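Local coordinates for mevalonate kinase (PDB 2X7I), which probably catalyses the ATP-dependent phosphorylation of mevalonate, an early step toward isoprenoids, as a member of the GHMP kinase family, at residues 238-241 / 242-246; 22-25 / 26-29; 216-219 / 220-224; 147-150 / 151-155. One frame throughout, in Å; residues are numbered along the deposited sequence.

Contact 1: 238-241 / 242-246; sequences ADLK and ALTVS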
loop_
_atom_site.group_PDB
_atom_site.type_symbol
_atom_site.label_atom_id
_atom_site.label_comp_id
_atom_site.label_asym_id
_atom_site.label_seq_id
_atom_site.Cartn_x
_atom_site.Cartn_y
_atom_site.Cartn_z
ATOM N N ALA A 238 -4.359 -12.238 18.089
ATOM C CA ALA A 238 -4.688 -12.646 19.446
ATOM C C ALA A 238 -4.111 -11.663 20.461
ATOM O O ALA A 238 -4.800 -11.275 21.409
ATOM C CB ALA A 238 -4.171 -14.067 19.717
ATOM N N ASP A 239 -2.861 -11.257 20.251
ATOM C CA ASP A 239 -2.218 -10.260 21.106
ATOM C C ASP A 239 -3.009 -8.953 21.121
ATOM O O ASP A 239 -3.265 -8.406 22.196
ATOM C CB ASP A 239 -0.776 -9.978 20.664
ATOM C CG ASP A 239 -0.021 -9.107 21.659
ATOM O OD1 ASP A 239 0.010 -7.875 21.467
ATOM O OD2 ASP A 239 0.520 -9.648 22.655
ATOM N N LEU A 240 -3.399 -8.467 19.941
ATOM C CA LEU A 240 -4.207 -7.245 19.836
ATOM C C LEU A 240 -5.516 -7.379 20.609
ATOM O O LEU A 240 -5.887 -6.489 21.378
ATOM C CB LEU A 240 -4.522 -6.902 18.369
ATOM C CG LEU A 240 -5.427 -5.678 18.140
ATOM C CD1 LEU A 240 -4.679 -4.382 18.432
ATOM C CD2 LEU A 240 -5.990 -5.672 16.729
ATOM N N LYS A 241 -6.204 -8.497 20.391
ATOM C CA LYS A 241 -7.518 -8.740 20.984
ATOM C C LYS A 241 -7.436 -8.935 22.495
ATOM O O LYS A 241 -8.316 -8.504 23.231
ATOM C CB LYS A 241 -8.163 -9.979 20.372
ATOM C CG LYS A 241 -8.547 -9.863 18.913
ATOM C CD LYS A 241 -9.875 -10.585 18.631
ATOM C CE LYS A 241 -9.895 -12.041 19.114
ATOM N NZ LYS A 241 -11.204 -12.376 19.767
ATOM N N ALA A 242 -6.377 -9.604 22.939
ATOM C CA ALA A 242 -6.113 -9.789 24.355
ATOM C C ALA A 242 -5.961 -8.449 25.076
ATOM O O ALA A 242 -6.416 -8.296 26.207
ATOM C CB ALA A 242 -4.850 -10.632 24.541
ATOM N N LEU A 243 -5.336 -7.481 24.404
ATOM C CA LEU A 243 -4.908 -6.234 25.048
ATOM C C LEU A 243 -5.761 -5.016 24.719
ATOM O O LEU A 243 -5.518 -3.947 25.263
ATOM C CB LEU A 243 -3.448 -5.933 24.684
ATOM C CG LEU A 243 -2.420 -6.898 25.274
ATOM C CD1 LEU A 243 -1.046 -6.591 24.710
ATOM C CD2 LEU A 243 -2.432 -6.834 26.811
ATOM N N THR A 244 -6.745 -5.151 23.836
ATOM C CA THR A 244 -7.574 -4.002 23.469
ATOM C C THR A 244 -9.046 -4.362 23.306
ATOM O O THR A 244 -9.405 -5.527 23.085
ATOM C CB THR A 244 -7.095 -3.348 22.159
ATOM O OG1 THR A 244 -7.303 -4.254 21.075
ATOM C CG2 THR A 244 -5.618 -2.975 22.231
ATOM N N VAL A 245 -9.883 -3.331 23.408
ATOM C CA VAL A 245 -11.316 -3.450 23.180
ATOM C C VAL A 245 -11.537 -3.703 21.695
ATOM O O VAL A 245 -11.173 -2.873 20.857
ATOM C CB VAL A 245 -12.074 -2.168 23.602
ATOM C CG1 VAL A 245 -13.578 -2.374 23.460
ATOM C CG2 VAL A 245 -11.718 -1.769 25.038
ATOM N N SER A 246 -12.114 -4.859 21.381
ATOM C CA SER A 246 -12.301 -5.299 19.999
ATOM C C SER A 246 -13.686 -4.922 19.470
ATOM O O SER A 246 -14.538 -4.436 20.223
ATOM C CB SER A 246 -12.075 -6.804 19.903
ATOM O OG SER A 246 -10.750 -7.131 20.302
#
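The carboxylate of Asp239 meets Leu243 obliquely: methyl CD1 comes in from beyond the two oxygens, above their plane, with OD1 nearest at 3.6 Å. With CG anti to the backbone N (chi1 -171°), the acid leans toward the next turn. Its oxygens look out to helix 203-222, where OD1 is hydrogen-bonded to His206 and OD2 weakly to His209, and Leu243 touches both histidines. A second flat group, the Leu240 carbonyl, receives the hydroxyl of Thr244 from above its plane, 46° out of it, in a short bond of 2.7 Å between Thr244 OG1 and Leu240 O. Here helix 226-243 of the GHMP kinase C-terminal region runs out, and Thr244 is its first non-helical residue. The backbone bonds slacken accordingly. Ala242 N still gives a regular bond to Ala238 O (2.8 Å), but Leu243 N is divided between two weak ones, to Asp239 O and Leu240 O. Thr244 CG2 stands beside the hydroxyl, 4.2 Å from Leu240 CD1. Farther out, the hydroxyl OG of Ser246 turns back along Lys241, 3.8 Å from its CG, and both residues touch Glu251 of helix 248-259.

Contact 2: 22-25 / 26-29; sequences AVTF and GEPA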
loop_
_atom_site.group_PDB
_atom_site.type_symbol
_atom_site.label_atom_id
_atom_site.label_comp_id
_atom_site.label_asym_id
_atom_site.label_seq_id
_atom_site.Cartn_x
_atom_site.Cartn_y
_atom_site.Cartn_z
ATOM N N ALA A 22 2.027 4.247 9.097
ATOM C CA ALA A 22 2.932 5.375 8.831
ATOM C C ALA A 22 4.227 5.241 9.631
ATOM O O ALA A 22 4.726 6.199 10.226
ATOM C CB ALA A 22 2.236 6.704 9.139
ATOM N N VAL A 23 4.762 4.030 9.633
ATOM C CA VAL A 23 5.927 3.710 10.439
ATOM C C VAL A 23 7.113 4.571 10.030
ATOM O O VAL A 23 7.232 4.977 8.878
ATOM C CB VAL A 23 6.293 2.235 10.328
ATOM C CG1 VAL A 23 6.659 1.871 8.884
ATOM C CG2 VAL A 23 7.420 1.915 11.276
ATOM N N THR A 24 7.964 4.872 11.001
ATOM C CA THR A 24 9.149 5.674 10.769
ATOM C C THR A 24 10.350 4.857 11.196
ATOM O O THR A 24 10.224 3.918 12.008
ATOM C CB THR A 24 9.087 6.985 11.567
ATOM O OG1 THR A 24 9.992 7.933 10.986
ATOM C CG2 THR A 24 9.443 6.750 13.026
ATOM N N PHE A 25 11.514 5.190 10.651
ATOM C CA PHE A 25 12.729 4.499 11.045
ATOM C C PHE A 25 12.884 4.530 12.559
ATOM O O PHE A 25 12.658 5.555 13.203
ATOM C CB PHE A 25 13.963 5.115 10.401
ATOM C CG PHE A 25 15.243 4.559 10.932
ATOM C CD1 PHE A 25 15.644 3.283 10.587
ATOM C CD2 PHE A 25 16.031 5.296 11.808
ATOM C CE1 PHE A 25 16.815 2.755 11.091
ATOM C CE2 PHE A 25 17.207 4.781 12.307
ATOM C CZ PHE A 25 17.601 3.509 11.952
ATOM N N GLY A 26 13.296 3.394 13.110
ATOM C CA GLY A 26 13.419 3.240 14.554
ATOM C C GLY A 26 12.305 2.406 15.144
ATOM O O GLY A 26 12.450 1.890 16.229
ATOM N N GLU A 27 11.202 2.268 14.421
ATOM C CA GLU A 27 10.045 1.496 14.857
ATOM C C GLU A 27 9.974 0.204 14.021
ATOM O O GLU A 27 10.280 0.234 12.827
ATOM C CB GLU A 27 8.775 2.324 14.649
ATOM C CG GLU A 27 8.779 3.687 15.373
ATOM C CD GLU A 27 7.624 4.606 14.971
ATOM O OE1 GLU A 27 7.109 4.491 13.848
ATOM O OE2 GLU A 27 7.245 5.474 15.771
ATOM N N PRO A 28 9.562 -0.926 14.626
ATOM C CA PRO A 28 9.531 -2.183 13.861
ATOM C C PRO A 28 8.410 -2.295 12.818
ATOM O O PRO A 28 7.268 -1.907 13.073
ATOM C CB PRO A 28 9.344 -3.257 14.944
ATOM C CG PRO A 28 9.529 -2.572 16.227
ATOM C CD PRO A 28 9.163 -1.147 16.022
ATOM N N ALA A 29 8.754 -2.839 11.655
ATOM C CA ALA A 29 7.801 -3.039 10.580
ATOM C C ALA A 29 8.346 -3.979 9.493
ATOM O O ALA A 29 9.554 -4.077 9.285
ATOM C CB ALA A 29 7.417 -1.689 9.962
#
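Gly26 sits against the aromatic ring of Phe25, its backbone N over one face of the ring. Its positive phi belongs to the third position of a tight turn, where a CB would be jammed against Phe25 O. The following residue, Glu27, closes that turn through its backbone, Glu27 N giving a hydrogen bond to Thr24 O at 3.1 Å. Its side chain then folds back over the same residue. CG lies beside its own backbone N (chi1 -57°) and the chain beyond is extended, which carries OE1 to within 3.0 Å of Thr24 N. This N-H points almost straight at the oxygen (160°) but meets it from above the carboxylate plane, 39° out of it. Thr24 is thus gripped on both its N-H and its C=O by one glutamate. The methyl CG2 of Thr24 packs 3.4 Å from Glu27 CD, while Val23 runs antiparallel alongside the glutamate, its CG2 3.7 Å from Glu27 CB. Glu20 brings a second carboxylate near OE1, and the Thr24 N-H may offset some of the negative charge gathered there. Pro28 leads the chain on, with its carbonyl O 4.2 Å from Val23 CG2. At Ala29 the methyl turns inward, and CB rests against both branches of the buried Val23, 3.8 Å from CG1. Ala29 also exchanges backbone hydrogen bonds with Phe159, so the loop passes here into sheet. At the heart of the loop is a type II beta turn from Thr24 to Glu27, reinforced by a side-chain-to-backbone bond, in the connection between strands 6-16 and 29-45.

Contact 3: 216-219 / 220-224; sequences RASD and VIEHH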
loop_
_atom_site.group_PDB
_atom_site.type_symbol
_atom_site.label_atom_id
_atom_site.label_comp_id
_atom_site.label_asym_id
_atom_site.label_seq_id
_atom_site.Cartn_x
_atom_site.Cartn_y
_atom_site.Cartn_z
ATOM N N ARG A 216 10.744 -12.164 14.253
ATOM C CA ARG A 216 10.498 -13.513 13.753
ATOM C C ARG A 216 10.016 -13.513 12.297
ATOM O O ARG A 216 10.334 -14.422 11.543
ATOM C CB ARG A 216 9.470 -14.225 14.618
ATOM C CG ARG A 216 9.912 -14.464 16.055
ATOM C CD ARG A 216 8.717 -14.884 16.919
ATOM N NE ARG A 216 7.928 -15.965 16.304
ATOM C CZ ARG A 216 6.783 -16.434 16.805
ATOM N NH1 ARG A 216 6.283 -15.935 17.934
ATOM N NH2 ARG A 216 6.138 -17.416 16.180
ATOM N N ALA A 217 9.238 -12.504 11.919
ATOM C CA ALA A 217 8.728 -12.373 10.544
ATOM C C ALA A 217 9.830 -12.160 9.507
ATOM O O ALA A 217 9.709 -12.609 8.378
ATOM C CB ALA A 217 7.728 -11.234 10.471
ATOM N N SER A 218 10.891 -11.464 9.889
ATOM C CA SER A 218 12.005 -11.210 8.992
ATOM C C SER A 218 12.689 -12.508 8.598
ATOM O O SER A 218 12.935 -12.733 7.424
ATOM C CB SER A 218 13.014 -10.240 9.624
ATOM O OG SER A 218 13.549 -10.742 10.836
ATOM N N ASP A 219 12.979 -13.358 9.578
ATOM C CA ASP A 219 13.589 -14.665 9.310
ATOM C C ASP A 219 12.640 -15.584 8.539
ATOM O O ASP A 219 13.029 -16.210 7.552
ATOM C CB ASP A 219 14.034 -15.335 10.615
ATOM C CG ASP A 219 15.360 -14.794 11.123
ATOM O OD1 ASP A 219 15.346 -14.026 12.116
ATOM O OD2 ASP A 219 16.410 -15.134 10.521
ATOM N N VAL A 220 11.396 -15.647 8.998
ATOM C CA VAL A 220 10.342 -16.407 8.328
ATOM C C VAL A 220 10.220 -16.051 6.839
ATOM O O VAL A 220 10.035 -16.924 6.007
ATOM C CB VAL A 220 8.986 -16.188 9.052
ATOM C CG1 VAL A 220 7.805 -16.344 8.104
ATOM C CG2 VAL A 220 8.880 -17.132 10.252
ATOM N N ILE A 221 10.333 -14.766 6.517
ATOM C CA ILE A 221 10.256 -14.303 5.128
ATOM C C ILE A 221 11.530 -14.630 4.354
ATOM O O ILE A 221 11.469 -15.068 3.209
ATOM C CB ILE A 221 9.939 -12.776 5.079
ATOM C CG1 ILE A 221 8.433 -12.568 5.241
ATOM C CG2 ILE A 221 10.426 -12.145 3.780
ATOM C CD1 ILE A 221 8.062 -11.329 6.002
ATOM N N GLU A 222 12.683 -14.425 4.987
ATOM C CA GLU A 222 13.970 -14.775 4.378
ATOM C C GLU A 222 14.092 -16.267 4.035
ATOM O O GLU A 222 14.840 -16.636 3.120
ATOM C CB GLU A 222 15.116 -14.381 5.309
ATOM C CG GLU A 222 15.342 -12.877 5.420
ATOM C CD GLU A 222 16.054 -12.473 6.702
ATOM O OE1 GLU A 222 16.874 -13.258 7.219
ATOM O OE2 GLU A 222 15.799 -11.363 7.198
ATOM N N HIS A 223 13.379 -17.121 4.772
ATOM C CA HIS A 223 13.480 -18.573 4.583
ATOM C C HIS A 223 12.196 -19.178 3.983
ATOM O O HIS A 223 12.021 -20.405 3.962
ATOM C CB HIS A 223 13.884 -19.252 5.904
ATOM C CG HIS A 223 15.142 -18.694 6.501
ATOM N ND1 HIS A 223 16.352 -18.710 5.837
ATOM C CD2 HIS A 223 15.378 -18.092 7.689
ATOM C CE1 HIS A 223 17.276 -18.142 6.592
ATOM N NE2 HIS A 223 16.711 -17.758 7.722
ATOM N N HIS A 224 11.319 -18.300 3.491
ATOM C CA HIS A 224 10.177 -18.679 2.654
ATOM C C HIS A 224 9.191 -19.615 3.354
ATOM O O HIS A 224 8.699 -20.564 2.751
ATOM C CB HIS A 224 10.662 -19.308 1.338
ATOM C CG HIS A 224 11.769 -18.546 0.680
ATOM N ND1 HIS A 224 11.608 -17.262 0.204
ATOM C CD2 HIS A 224 13.058 -18.882 0.430
ATOM C CE1 HIS A 224 12.748 -16.843 -0.318
ATOM N NE2 HIS A 224 13.643 -17.806 -0.191
#
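Ala217, Val220 and Ile221 form the tight side of this helix end; Asp219, Glu222 and His223 form the loose one. Ile221 CG1 lies beside the backbone N (chi1 -82°), which lays CD1 close on the Ala217 carbonyl, 3.2 Å from O. The same oxygen takes the Ile221 N-H at 2.9 Å. Ala217 and Ile221 both press on Ile30 of strand 29-45, and Val220 packs on helix 226-243 through Ala228, Leu229 and Ile232. Val220 CG2 also lies 3.3 Å from Arg216 O; the guanidinium of Arg216 forms a salt bridge with Glu235. The buried Ser218 satisfies its hydroxyl on Leu215 O. On the other side polar ends gather with little grip on one another. Asp219 OD2 stands 3.8 Å from Glu222 OE1, two like-charged carboxylates whose planes are 54° apart. The His223 ring runs alongside the Asp219 carboxylate, nearly parallel to it (15°), but NE2 stays 3.8 Å from OD2. Firmer is the backbone beneath, His223 N to Asp219 O at 2.9 Å. Beyond it His224, with positive phi, sends its N to Ile221 O at 3.2 Å, and Lys225 N reaches Val220 O: a Schellman motif closing helix 203-222.

Contact 4: 147-150 / 151-155; sequences DTQT and IVSGK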
loop_
_atom_site.group_PDB
_atom_site.type_symbol
_atom_site.label_atom_id
_atom_site.label_comp_id
_atom_site.label_asym_id
_atom_site.label_seq_id
_atom_site.Cartn_x
_atom_site.Cartn_y
_atom_site.Cartn_z
ATOM N N ASP A 147 7.597 3.288 2.482
ATOM C CA ASP A 147 6.679 3.038 1.365
ATOM C C ASP A 147 7.410 3.250 0.038
ATOM O O ASP A 147 7.364 2.399 -0.834
ATOM C CB ASP A 147 5.457 3.967 1.407
ATOM C CG ASP A 147 4.561 3.759 2.642
ATOM O OD1 ASP A 147 4.939 3.014 3.579
ATOM O OD2 ASP A 147 3.459 4.371 2.669
ATOM N N THR A 148 8.109 4.368 -0.098
ATOM C CA THR A 148 8.799 4.676 -1.341
ATOM C C THR A 148 9.905 3.652 -1.664
ATOM O O THR A 148 10.038 3.212 -2.802
ATOM C CB THR A 148 9.399 6.098 -1.329
ATOM O OG1 THR A 148 8.380 7.045 -0.989
ATOM C CG2 THR A 148 9.981 6.446 -2.697
ATOM N N GLN A 149 10.692 3.283 -0.666
ATOM C CA GLN A 149 11.763 2.317 -0.876
ATOM C C GLN A 149 11.210 0.923 -1.212
ATOM O O GLN A 149 11.712 0.261 -2.112
ATOM C CB GLN A 149 12.698 2.268 0.340
ATOM C CG GLN A 149 13.774 1.178 0.286
ATOM C CD GLN A 149 14.713 1.289 -0.910
ATOM O OE1 GLN A 149 14.729 2.300 -1.610
ATOM N NE2 GLN A 149 15.519 0.241 -1.138
ATOM N N THR A 150 10.167 0.488 -0.512
ATOM C CA THR A 150 9.551 -0.812 -0.805
ATOM C C THR A 150 9.001 -0.830 -2.227
ATOM O O THR A 150 9.249 -1.767 -2.978
ATOM C CB THR A 150 8.415 -1.138 0.187
ATOM O OG1 THR A 150 8.917 -1.077 1.531
ATOM C CG2 THR A 150 7.839 -2.515 -0.085
ATOM N N ILE A 151 8.274 0.219 -2.592
ATOM C CA ILE A 151 7.683 0.338 -3.922
ATOM C C ILE A 151 8.730 0.392 -5.045
ATOM O O ILE A 151 8.661 -0.391 -5.985
ATOM C CB ILE A 151 6.757 1.575 -4.014
ATOM C CG1 ILE A 151 5.485 1.345 -3.195
ATOM C CG2 ILE A 151 6.350 1.853 -5.454
ATOM C CD1 ILE A 151 4.669 2.595 -3.033
ATOM N N VAL A 152 9.696 1.298 -4.936
ATOM C CA VAL A 152 10.718 1.480 -5.967
ATOM C C VAL A 152 11.600 0.244 -6.153
ATOM O O VAL A 152 11.763 -0.242 -7.274
ATOM C CB VAL A 152 11.599 2.705 -5.676
ATOM C CG1 VAL A 152 12.779 2.754 -6.627
ATOM C CG2 VAL A 152 10.772 3.962 -5.807
ATOM N N SER A 153 12.145 -0.268 -5.054
ATOM C CA SER A 153 12.977 -1.480 -5.085
ATOM C C SER A 153 12.217 -2.739 -5.506
ATOM O O SER A 153 12.806 -3.670 -6.029
ATOM C CB SER A 153 13.611 -1.729 -3.716
ATOM O OG SER A 153 12.622 -2.065 -2.736
ATOM N N GLY A 154 10.913 -2.781 -5.259
ATOM C CA GLY A 154 10.132 -4.002 -5.475
ATOM C C GLY A 154 10.516 -5.126 -4.515
ATOM O O GLY A 154 10.293 -6.311 -4.801
ATOM N N LYS A 155 11.097 -4.753 -3.377
ATOM C CA LYS A 155 11.559 -5.717 -2.383
ATOM C C LYS A 155 10.984 -5.399 -0.998
ATOM O O LYS A 155 10.592 -4.248 -0.735
ATOM C CB LYS A 155 13.077 -5.699 -2.340
ATOM C CG LYS A 155 13.725 -6.257 -3.601
ATOM C CD LYS A 155 15.154 -5.746 -3.761
ATOM C CE LYS A 155 15.884 -6.458 -4.896
ATOM N NZ LYS A 155 15.041 -6.522 -6.127
#
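An ST turn that begins at Ser153 finishes helix 145-153, within the N-terminal family region of the kinase, and Gln149 supplies the carbonyl to which Ser153 is tied. Two donors grip Gln149 O from opposite faces of its plane: Ser153 N at 3.0 Å and the hydroxyl OG at only 2.6 Å. The serine OG stands between its backbone N and carbonyl carbon (chi1 67°), and from there it can also accept from Lys155 N at 3.2 Å. One hydroxyl therefore joins the last turn to the departing chain. Gly154, with positive phi, takes the chain out of the helix, and its N makes a weak bond to Thr150 O. Earlier in the helix the bonds are regular, as from Val152 N to Thr148 O (2.9 Å). The side chains of Thr148 and Val152 run alongside each other in the same direction, their CG2 methyls 4.1 Å apart, while the Thr148 hydroxyl is engaged by Glu136. Ile151 CG1 hugs Asp147 O at 3.2 Å, and its side chain packs on strand 6-16. The Asp147 carboxylate itself points elsewhere, to a salt bridge with Lys14 beside a bound citrate that may mark a pocket. Past the turn, the carbonyl of Lys155 comes back against Thr150, with Lys155 O 3.3 Å from Thr150 CG2.

In the fold
Three of the four contacts illustrate how differently helices can stop. Contacts 3 and 1 end consecutive helices, 203-222 and 226-243, which pack on each other; their centres are 24 Å apart. Contact 1 is wholly superficial and ends raggedly with a threonine hydroxyl, whereas contact 3 has one face buried and finishes in backbone bonds alone. Contact 4, nearest the centre of the chain, combines a serine hydroxyl with a glycine and sits among several helices and strands. Contact 2 ends no helix: a partly buried loop, it relies on a turn bond and a glutamate side chain. Its nearest atoms lie about 6 Å from contact 4 and 7 Å from contact 3, without touching either.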